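Local coordinates for cystalysin (Treponema denticola, PDB 1C7O), which is a dimeric pyridoxal-phosphate-dependent enzyme of the class I and II aminotransferase family, with one cofactor-binding site for each subunit, at residues T65-E70 / S269-T274; I92-G97 / M245-I250; A96-A101 / I231-P236. All blocks are in the same frame, centred on the assembly; numbering follows the deposited sequence.

In the fold
The three contacts run from the subunit interface into the sheet of the large domain. Contact 2 pairs the edge strand 92-95 with strand 248-252, and contact 3 packs the start of helix 98-109 against strand 230-234, the next strand of the same seven-stranded sheet. Their centres lie about 6 Å apart, and they share Ala96 and Gly97. Contact 1, centred about 9 Å from contact 2 and about 14 Å from contact 3, joins loops at the dimer interface. Along the chain the first segments run 65-70, 92-97, 96-101; their partners come in reverse order, 231-236 (contact 3), 245-250 (contact 2), 269-274 (contact 1). Contacts 2 and 3 border the phosphate of one bound PPG, whereas Phe273 of contact 1 touches the other copy.

Contact 1. Residues T65-E70 / S269-T274; sequences TGPTEE and SGMPFT
Thr65 and Phe273 meet backbone to backbone where two loops cross at the dimer interface of this aminotransferase-family fold: the segment leading into helix 69-83 and the linker between helices 255-268 and 275-287. Thr65 O takes a CA-H...O contact from Phe273 CA at 3.2 Å. The same oxygen stands at the edge of the Phe273 ring, in its plane, 3.8 Å from Phe273 CD2. A conventional bond, Thr65 N to Phe273 O, is weak, at 3.5 Å and bent to 142° at the hydrogen, so much of the contact rests on packing. Part of that packing comes from the Met271 methyl. With CG anti to the backbone N (chi1 -173°) and the chain bent at chi3, CE reaches over to lie 3.5 Å from both Thr65 O and Gly66 CA. The fit at Gly66, which has no side chain, is close, whereas Pro67 CD touches the methyl more loosely, at 4.4 Å.

Further out, Thr65 OG1 is hydrogen-bonded to Gly63 O, and the Phe273 ring stacks edge-to-face with Tyr64 while also touching a bound PPG, not the copy held at Val98 and Val99. Leu17 of the second subunit packs on both Met271 and Phe273. Thr68 caps the start of helix 69-83 through Tyr71 N. Within the linker, Met271 O sits over the centre of the Phe273 ring, 3.6 Å above its plane.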
loop_
_atom_site.group_PDB
_atom_site.type_symbol
_atom_site.label_atom_id
_atom_site.label_comp_id
_atom_site.label_asym_id
_atom_site.label_seq_id
_atom_site.Cartn_x
_atom_site.Cartn_y
_atom_site.Cartn_z
ATOM N N THR A 65 9.406 2.229 -7.462
ATOM C CA THR A 65 9.174 1.397 -8.631
ATOM C C THR A 65 7.744 1.440 -9.135
ATOM O O THR A 65 6.798 1.573 -8.356
ATOM C CB THR A 65 9.512 -0.090 -8.343
ATOM O OG1 THR A 65 10.768 -0.186 -7.657
ATOM C CG2 THR A 65 9.604 -0.868 -9.647
ATOM N N GLY A 66 7.605 1.310 -10.452
ATOM C CA GLY A 66 6.306 1.303 -11.092
ATOM C C GLY A 66 6.277 0.116 -12.035
ATOM O O GLY A 66 7.298 -0.548 -12.193
ATOM N N PRO A 67 5.135 -0.179 -12.685
ATOM C CA PRO A 67 5.010 -1.311 -13.613
ATOM C C PRO A 67 5.750 -1.142 -14.941
ATOM O O PRO A 67 5.692 -0.080 -15.557
ATOM C CB PRO A 67 3.509 -1.402 -13.822
ATOM C CG PRO A 67 3.112 0.041 -13.810
ATOM C CD PRO A 67 3.867 0.573 -12.616
ATOM N N THR A 68 6.435 -2.193 -15.383
ATOM C CA THR A 68 7.155 -2.156 -16.659
ATOM C C THR A 68 6.207 -2.578 -17.781
ATOM O O THR A 68 5.119 -3.086 -17.522
ATOM C CB THR A 68 8.370 -3.117 -16.671
ATOM O OG1 THR A 68 7.936 -4.452 -16.384
ATOM C CG2 THR A 68 9.392 -2.693 -15.646
ATOM N N GLU A 69 6.618 -2.361 -19.026
ATOM C CA GLU A 69 5.787 -2.738 -20.160
ATOM C C GLU A 69 5.653 -4.248 -20.217
ATOM O O GLU A 69 4.603 -4.776 -20.580
ATOM C CB GLU A 69 6.380 -2.204 -21.463
ATOM C CG GLU A 69 6.156 -0.712 -21.645
ATOM C CD GLU A 69 4.691 -0.332 -21.486
ATOM O OE1 GLU A 69 3.864 -0.821 -22.289
ATOM O OE2 GLU A 69 4.367 0.447 -20.558
ATOM N N GLU A 70 6.723 -4.938 -19.846
ATOM C CA GLU A 70 6.728 -6.387 -19.829
ATOM C C GLU A 70 5.722 -6.862 -18.790
ATOM O O GLU A 70 5.048 -7.884 -18.971
ATOM C CB GLU A 70 8.119 -6.903 -19.467
ATOM C CG GLU A 70 8.187 -8.402 -19.327
ATOM C CD GLU A 70 7.696 -9.121 -20.563
ATOM O OE1 GLU A 70 7.488 -10.347 -20.479
ATOM O OE2 GLU A 70 7.523 -8.463 -21.614
ATOM N N SER A 269 -4.770 6.590 -1.233
ATOM C CA SER A 269 -3.620 5.726 -1.045
ATOM C C SER A 269 -2.429 6.042 -1.944
ATOM O O SER A 269 -1.281 5.819 -1.560
ATOM C CB SER A 269 -4.041 4.273 -1.233
ATOM O OG SER A 269 -4.813 4.134 -2.405
ATOM N N GLY A 270 -2.691 6.561 -3.136
ATOM C CA GLY A 270 -1.603 6.873 -4.048
ATOM C C GLY A 270 -1.131 5.648 -4.817
ATOM O O GLY A 270 -1.601 4.536 -4.574
ATOM N N MET A 271 -0.202 5.855 -5.745
ATOM C CA MET A 271 0.334 4.771 -6.558
ATOM C C MET A 271 1.203 3.833 -5.726
ATOM O O MET A 271 1.954 4.279 -4.858
ATOM C CB MET A 271 1.171 5.342 -7.705
ATOM C CG MET A 271 1.648 4.305 -8.715
ATOM S SD MET A 271 2.995 4.912 -9.765
ATOM C CE MET A 271 4.259 3.650 -9.507
ATOM N N PRO A 272 1.107 2.519 -5.974
ATOM C CA PRO A 272 1.913 1.550 -5.228
ATOM C C PRO A 272 3.326 1.580 -5.802
ATOM O O PRO A 272 3.494 1.547 -7.020
ATOM C CB PRO A 272 1.223 0.209 -5.516
ATOM C CG PRO A 272 -0.148 0.593 -6.018
ATOM C CD PRO A 272 0.126 1.828 -6.826
ATOM N N PHE A 273 4.331 1.649 -4.935
ATOM C CA PHE A 273 5.724 1.677 -5.380
ATOM C C PHE A 273 6.438 0.377 -5.019
ATOM O O PHE A 273 7.618 0.199 -5.318
ATOM C CB PHE A 273 6.468 2.839 -4.727
ATOM C CG PHE A 273 5.905 4.187 -5.060
ATOM C CD1 PHE A 273 5.518 5.057 -4.050
ATOM C CD2 PHE A 273 5.774 4.599 -6.385
ATOM C CE1 PHE A 273 5.007 6.317 -4.348
ATOM C CE2 PHE A 273 5.263 5.861 -6.695
ATOM C CZ PHE A 273 4.878 6.721 -5.675
ATOM N N THR A 274 5.714 -0.523 -4.367
ATOM C CA THR A 274 6.268 -1.800 -3.935
ATOM C C THR A 274 6.887 -2.602 -5.084
ATOM O O THR A 274 6.192 -3.296 -5.832
ATOM C CB THR A 274 5.186 -2.639 -3.215
ATOM O OG1 THR A 274 5.646 -3.988 -3.052
ATOM C CG2 THR A 274 3.899 -2.625 -4.004
#

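Contact 2. Residues I92-G97 / M245-I250; sequences IINTAG and MGMSNI. With PPG ((2E,3E)-4-(2-aminoethoxy)-2-[({3-hydroxy-2-methyl-5-[(phosphonooxy)methyl]pyridin-4-yl}methyl)imino]but-3-enoic acid), chain I.
Asn94 and Asn249 have matching first torsions, chi1 -59° and -65°, which set each CG anti to its own carbonyl carbon and lay the two side chains alongside each other on one face of an antiparallel beta pair. This is the edge of the large-domain sheet, strand 92-95 beside strand 248-252. Asn94 ND2 makes a nearly straight bond of 2.7 Å to Ser248 O (167° at the hydrogen), the acceptor lying close to the plane of the Asn94 amide. Its second bond, 2.8 Å to Asn249 OD1, is weak because it is sharply bent at the hydrogen; the two amide planes are turned steeply against each other. Asn249 OD1 is also bonded to Tyr71 OH, from helix 69-83, which together with helix 275-287 covers this face. Met247 SD completes the group, 3.9 Å from Asn94 ND2.

The backbones are joined by the hydrogen-bonded pair Ile93-Ile250 and by Ser248 N to Thr95 O at 2.8 Å. On the other face, Thr95 OG1 lies 3.2 Å from Ser248 CB, and the Thr95 and Ile250 side chains cross at about a right angle. That hydroxyl donates to Gly97 O from above the carbonyl plane, at 2.9 Å, linking Thr95 to Gly97, the residue just before helix 98-109. There Ser248 OG packs 3.1 Å from Gly97 C, and Gly97 CA approaches PPG OP2 to 3.3 Å.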
loop_
_atom_site.group_PDB
_atom_site.type_symbol
_atom_site.label_atom_id
_atom_site.label_comp_id
_atom_site.label_asym_id
_atom_site.label_seq_id
_atom_site.Cartn_x
_atom_site.Cartn_y
_atom_site.Cartn_z
ATOM N N ILE A 92 -5.016 -1.093 -17.450
ATOM C CA ILE A 92 -4.485 -1.511 -16.160
ATOM C C ILE A 92 -4.110 -0.408 -15.184
ATOM O O ILE A 92 -3.221 0.393 -15.449
ATOM C CB ILE A 92 -3.246 -2.406 -16.349
ATOM C CG1 ILE A 92 -3.539 -3.503 -17.363
ATOM C CG2 ILE A 92 -2.864 -3.042 -15.032
ATOM C CD1 ILE A 92 -2.308 -4.274 -17.767
ATOM N N ILE A 93 -4.787 -0.387 -14.046
ATOM C CA ILE A 93 -4.512 0.586 -13.009
ATOM C C ILE A 93 -4.168 -0.210 -11.759
ATOM O O ILE A 93 -4.911 -1.111 -11.358
ATOM C CB ILE A 93 -5.737 1.468 -12.726
ATOM C CG1 ILE A 93 -6.095 2.272 -13.973
ATOM C CG2 ILE A 93 -5.453 2.370 -11.538
ATOM C CD1 ILE A 93 -4.963 3.155 -14.493
ATOM N N ASN A 94 -3.043 0.111 -11.138
ATOM C CA ASN A 94 -2.642 -0.625 -9.955
ATOM C C ASN A 94 -2.988 0.040 -8.638
ATOM O O ASN A 94 -3.012 1.266 -8.527
ATOM C CB ASN A 94 -1.150 -0.913 -10.018
ATOM C CG ASN A 94 -0.780 -1.716 -11.236
ATOM O OD1 ASN A 94 -0.153 -1.207 -12.158
ATOM N ND2 ASN A 94 -1.185 -2.982 -11.254
ATOM N N THR A 95 -3.264 -0.800 -7.646
ATOM C CA THR A 95 -3.603 -0.364 -6.301
ATOM C C THR A 95 -3.014 -1.409 -5.361
ATOM O O THR A 95 -2.735 -2.536 -5.782
ATOM C CB THR A 95 -5.134 -0.307 -6.087
ATOM O OG1 THR A 95 -5.685 -1.625 -6.197
ATOM C CG2 THR A 95 -5.783 0.586 -7.125
ATOM N N ALA A 96 -2.824 -1.036 -4.098
ATOM C CA ALA A 96 -2.264 -1.951 -3.111
ATOM C C ALA A 96 -3.169 -3.156 -2.909
ATOM O O ALA A 96 -2.695 -4.290 -2.868
ATOM C CB ALA A 96 -2.055 -1.242 -1.802
ATOM N N GLY A 97 -4.466 -2.911 -2.780
ATOM C CA GLY A 97 -5.403 -4.005 -2.595
ATOM C C GLY A 97 -6.710 -3.818 -3.349
ATOM O O GLY A 97 -6.984 -2.736 -3.887
ATOM N N MET A 245 1.911 -9.493 -0.822
ATOM C CA MET A 245 2.804 -8.840 -1.781
ATOM C C MET A 245 2.184 -7.541 -2.294
ATOM O O MET A 245 2.813 -6.769 -3.028
ATOM C CB MET A 245 3.134 -9.773 -2.946
ATOM C CG MET A 245 4.169 -10.836 -2.581
ATOM S SD MET A 245 5.804 -10.169 -2.116
ATOM C CE MET A 245 6.796 -10.647 -3.485
ATOM N N GLY A 246 0.942 -7.313 -1.880
ATOM C CA GLY A 246 0.209 -6.110 -2.238
ATOM C C GLY A 246 0.311 -5.557 -3.647
ATOM O O GLY A 246 1.007 -4.562 -3.880
ATOM N N MET A 247 -0.381 -6.188 -4.591
ATOM C CA MET A 247 -0.380 -5.697 -5.958
ATOM C C MET A 247 -1.649 -6.084 -6.679
ATOM O O MET A 247 -1.848 -7.245 -7.009
ATOM C CB MET A 247 0.816 -6.220 -6.743
ATOM C CG MET A 247 0.929 -5.566 -8.117
ATOM S SD MET A 247 0.757 -3.762 -7.985
ATOM C CE MET A 247 2.417 -3.306 -7.486
ATOM N N SER A 248 -2.510 -5.105 -6.920
ATOM C CA SER A 248 -3.759 -5.362 -7.616
ATOM C C SER A 248 -3.701 -4.827 -9.036
ATOM O O SER A 248 -2.913 -3.927 -9.340
ATOM C CB SER A 248 -4.930 -4.704 -6.883
ATOM O OG SER A 248 -5.157 -5.310 -5.627
ATOM N N ASN A 249 -4.534 -5.398 -9.903
ATOM C CA ASN A 249 -4.615 -4.969 -11.295
ATOM C C ASN A 249 -6.076 -4.645 -11.595
ATOM O O ASN A 249 -6.834 -5.512 -12.022
ATOM C CB ASN A 249 -4.117 -6.074 -12.234
ATOM C CG ASN A 249 -2.642 -6.379 -12.053
ATOM O OD1 ASN A 249 -1.788 -5.501 -12.211
ATOM N ND2 ASN A 249 -2.332 -7.628 -11.722
ATOM N N ILE A 250 -6.478 -3.403 -11.345
ATOM C CA ILE A 250 -7.855 -3.003 -11.599
ATOM C C ILE A 250 -7.962 -2.678 -13.080
ATOM O O ILE A 250 -7.263 -1.801 -13.581
ATOM C CB ILE A 250 -8.253 -1.758 -10.771
ATOM C CG1 ILE A 250 -7.713 -1.876 -9.341
ATOM C CG2 ILE A 250 -9.772 -1.633 -10.726
ATOM C CD1 ILE A 250 -8.160 -3.121 -8.611
HETATM N N1 PPG I . -12.616 -9.268 -2.381
HETATM C C2 PPG I . -13.190 -10.489 -2.053
HETATM C C2A PPG I . -14.486 -10.792 -2.729
HETATM C C3 PPG I . -12.450 -11.352 -1.122
HETATM O O3 PPG I . -13.112 -12.533 -0.849
HETATM C C4 PPG I . -11.214 -10.943 -0.597
HETATM C C4A PPG I . -10.585 -11.796 0.508
HETATM C C5 PPG I . -10.692 -9.584 -1.026
HETATM C C6 PPG I . -11.438 -8.813 -1.910
HETATM C C5A PPG I . -9.356 -8.986 -0.432
HETATM O OP4 PPG I . -8.545 -8.375 -1.455
HETATM P P PPG I . -7.252 -7.495 -1.044
HETATM O OP1 PPG I . -7.785 -6.310 -0.331
HETATM O OP2 PPG I . -6.533 -7.144 -2.357
HETATM O OP3 PPG I . -6.393 -8.384 -0.226
HETATM N N4A PPG I . -11.122 -11.460 1.807
HETATM C CAI PPG I . -10.708 -12.268 2.968
HETATM C CBC PPG I . -11.662 -13.295 3.501
HETATM O O2B PPG I . -11.355 -14.067 4.627
HETATM O O3B PPG I . -12.802 -13.481 2.895
HETATM C CBI PPG I . -9.388 -12.120 3.518
HETATM C CGI PPG I . -9.185 -11.461 4.760
HETATM O OET PPG I . -9.467 -10.046 4.950
HETATM C CEI PPG I . -8.868 -9.685 6.281
HETATM C CFI PPG I . -7.332 -9.847 6.225
HETATM N NI PPG I . -6.706 -9.589 7.483
#

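Contact 3. Residues A96-A101 / I231-P236; sequences AGVVPA and ITFTAP. With PPG ((2E,3E)-4-(2-aminoethoxy)-2-[({3-hydroxy-2-methyl-5-[(phosphonooxy)methyl]pyridin-4-yl}methyl)imino]but-3-enoic acid), chain I.
Val98 and Phe233 provide much of the apolar contact. Val98 CG1, anti to the backbone N (chi1 172°), meets Phe233 CB at 3.5 Å, and the two side chains run past each other at a slant. The other branch, Val98 CG2, reaches along the segment 231-236 to Ala235 CB, 3.9 Å away. One turn further along the helix, Ala101 CB lies 3.7 Å from Phe233 CE2, and Ala101 O approaches the same carbon; it and Val98 CG1 both come at the ring obliquely. Ile231, two residues earlier on the strand, places its CG2 3.8 Å above one ring face, toward the rim. Val102 and Ala105 of the helix, with Ile250 and Trp201 of the flanking strands, continue the packing round Phe233.

This is a helix-on-sheet interface of the large domain in the fold shared by aminotransferase-like pyridoxal-phosphate enzymes: helix 98-109 lies against a mixed sheet, and strand 230-234 runs between strands 248-252 and 199-203. Polar links along the strand join it to its neighbours: Phe233 has backbone bonds with Ser202 and Glu204, and Thr234 OG1 is bonded to Asn249 O.

A different set of bonds engages the PPG phosphate at the helix start, where Gly97 is the N-cap residue. Val98 N donates to PPG OP2 at 2.7 Å and 171°; Val99 N donates to PPG OP1 at 3.3 Å and 170°. Both bonds are nearly straight, though the second is longer, and the partial positive charge of the helix end may add to the attraction for the anion. PPG is further bonded to Arg369 NH1 and Ala39 N of the same chain and to Tyr64 OH of the second subunit. Beside these donors, Val99 CG2 packs 3.7 Å from PPG OP1.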
loop_
_atom_site.group_PDB
_atom_site.type_symbol
_atom_site.label_atom_id
_atom_site.label_comp_id
_atom_site.label_asym_id
_atom_site.label_seq_id
_atom_site.Cartn_x
_atom_site.Cartn_y
_atom_site.Cartn_z
ATOM N N ALA A 96 -2.824 -1.036 -4.098
ATOM C CA ALA A 96 -2.264 -1.951 -3.111
ATOM C C ALA A 96 -3.169 -3.156 -2.909
ATOM O O ALA A 96 -2.695 -4.290 -2.868
ATOM C CB ALA A 96 -2.055 -1.242 -1.802
ATOM N N GLY A 97 -4.466 -2.911 -2.780
ATOM C CA GLY A 97 -5.403 -4.005 -2.595
ATOM C C GLY A 97 -6.710 -3.818 -3.349
ATOM O O GLY A 97 -6.984 -2.736 -3.887
ATOM N N VAL A 98 -7.515 -4.875 -3.396
ATOM C CA VAL A 98 -8.801 -4.828 -4.077
ATOM C C VAL A 98 -9.849 -4.105 -3.220
ATOM O O VAL A 98 -10.680 -3.363 -3.748
ATOM C CB VAL A 98 -9.289 -6.265 -4.450
ATOM C CG1 VAL A 98 -10.720 -6.225 -4.982
ATOM C CG2 VAL A 98 -8.372 -6.859 -5.513
ATOM N N VAL A 99 -9.807 -4.305 -1.905
ATOM C CA VAL A 99 -10.750 -3.630 -1.013
ATOM C C VAL A 99 -10.522 -2.105 -1.054
ATOM O O VAL A 99 -11.477 -1.322 -1.151
ATOM C CB VAL A 99 -10.645 -4.165 0.453
ATOM C CG1 VAL A 99 -11.391 -3.246 1.406
ATOM C CG2 VAL A 99 -11.267 -5.564 0.539
ATOM N N PRO A 100 -9.257 -1.662 -0.975
ATOM C CA PRO A 100 -9.023 -0.212 -1.028
ATOM C C PRO A 100 -9.537 0.317 -2.380
ATOM O O PRO A 100 -10.101 1.410 -2.469
ATOM C CB PRO A 100 -7.503 -0.101 -0.904
ATOM C CG PRO A 100 -7.138 -1.316 -0.069
ATOM C CD PRO A 100 -8.012 -2.396 -0.678
ATOM N N ALA A 101 -9.337 -0.477 -3.432
ATOM C CA ALA A 101 -9.802 -0.106 -4.763
ATOM C C ALA A 101 -11.330 0.020 -4.744
ATOM O O ALA A 101 -11.886 0.927 -5.360
ATOM C CB ALA A 101 -9.375 -1.155 -5.780
ATOM N N ILE A 231 -15.840 -1.486 -13.978
ATOM C CA ILE A 231 -14.537 -1.512 -13.327
ATOM C C ILE A 231 -14.406 -2.934 -12.826
ATOM O O ILE A 231 -15.233 -3.381 -12.037
ATOM C CB ILE A 231 -14.489 -0.594 -12.106
ATOM C CG1 ILE A 231 -14.730 0.855 -12.518
ATOM C CG2 ILE A 231 -13.147 -0.728 -11.419
ATOM C CD1 ILE A 231 -14.896 1.790 -11.339
ATOM N N THR A 232 -13.384 -3.649 -13.285
ATOM C CA THR A 232 -13.175 -5.030 -12.856
ATOM C C THR A 232 -11.978 -5.141 -11.911
ATOM O O THR A 232 -10.855 -4.825 -12.291
ATOM C CB THR A 232 -12.931 -5.956 -14.063
ATOM O OG1 THR A 232 -14.049 -5.883 -14.957
ATOM C CG2 THR A 232 -12.748 -7.393 -13.604
ATOM N N PHE A 233 -12.213 -5.597 -10.686
ATOM C CA PHE A 233 -11.130 -5.742 -9.723
ATOM C C PHE A 233 -10.465 -7.116 -9.809
ATOM O O PHE A 233 -11.107 -8.148 -9.559
ATOM C CB PHE A 233 -11.655 -5.537 -8.301
ATOM C CG PHE A 233 -12.427 -4.263 -8.107
ATOM C CD1 PHE A 233 -13.814 -4.279 -8.054
ATOM C CD2 PHE A 233 -11.765 -3.049 -7.946
ATOM C CE1 PHE A 233 -14.536 -3.114 -7.841
ATOM C CE2 PHE A 233 -12.480 -1.871 -7.729
ATOM C CZ PHE A 233 -13.871 -1.907 -7.677
ATOM N N THR A 234 -9.187 -7.148 -10.169
ATOM C CA THR A 234 -8.495 -8.424 -10.233
ATOM C C THR A 234 -7.186 -8.341 -9.469
ATOM O O THR A 234 -6.690 -7.250 -9.201
ATOM C CB THR A 234 -8.179 -8.840 -11.664
ATOM O OG1 THR A 234 -7.072 -8.072 -12.151
ATOM C CG2 THR A 234 -9.389 -8.627 -12.547
ATOM N N ALA A 235 -6.633 -9.502 -9.125
ATOM C CA ALA A 235 -5.373 -9.573 -8.400
ATOM C C ALA A 235 -4.811 -10.991 -8.429
ATOM O O ALA A 235 -5.539 -11.955 -8.658
ATOM C CB ALA A 235 -5.583 -9.131 -6.959
ATOM N N PRO A 236 -3.497 -11.135 -8.216
ATOM C CA PRO A 236 -2.892 -12.469 -8.219
ATOM C C PRO A 236 -2.838 -13.010 -6.780
ATOM O O PRO A 236 -2.511 -14.165 -6.541
ATOM C CB PRO A 236 -1.503 -12.197 -8.784
ATOM C CG PRO A 236 -1.165 -10.880 -8.136
ATOM C CD PRO A 236 -2.456 -10.086 -8.276
HETATM N N1 PPG I . -12.616 -9.268 -2.381
HETATM C C2 PPG I . -13.190 -10.489 -2.053
HETATM C C2A PPG I . -14.486 -10.792 -2.729
HETATM C C3 PPG I . -12.450 -11.352 -1.122
HETATM O O3 PPG I . -13.112 -12.533 -0.849
HETATM C C4 PPG I . -11.214 -10.943 -0.597
HETATM C C4A PPG I . -10.585 -11.796 0.508
HETATM C C5 PPG I . -10.692 -9.584 -1.026
HETATM C C6 PPG I . -11.438 -8.813 -1.910
HETATM C C5A PPG I . -9.356 -8.986 -0.432
HETATM O OP4 PPG I . -8.545 -8.375 -1.455
HETATM P P PPG I . -7.252 -7.495 -1.044
HETATM O OP1 PPG I . -7.785 -6.310 -0.331
HETATM O OP2 PPG I . -6.533 -7.144 -2.357
HETATM O OP3 PPG I . -6.393 -8.384 -0.226
HETATM N N4A PPG I . -11.122 -11.460 1.807
HETATM C CAI PPG I . -10.708 -12.268 2.968
HETATM C CBC PPG I . -11.662 -13.295 3.501
HETATM O O2B PPG I . -11.355 -14.067 4.627
HETATM O O3B PPG I . -12.802 -13.481 2.895
HETATM C CBI PPG I . -9.388 -12.120 3.518
HETATM C CGI PPG I . -9.185 -11.461 4.760
HETATM O OET PPG I . -9.467 -10.046 4.950
HETATM C CEI PPG I . -8.868 -9.685 6.281
HETATM C CFI PPG I . -7.332 -9.847 6.225
HETATM N NI PPG I . -6.706 -9.589 7.483
#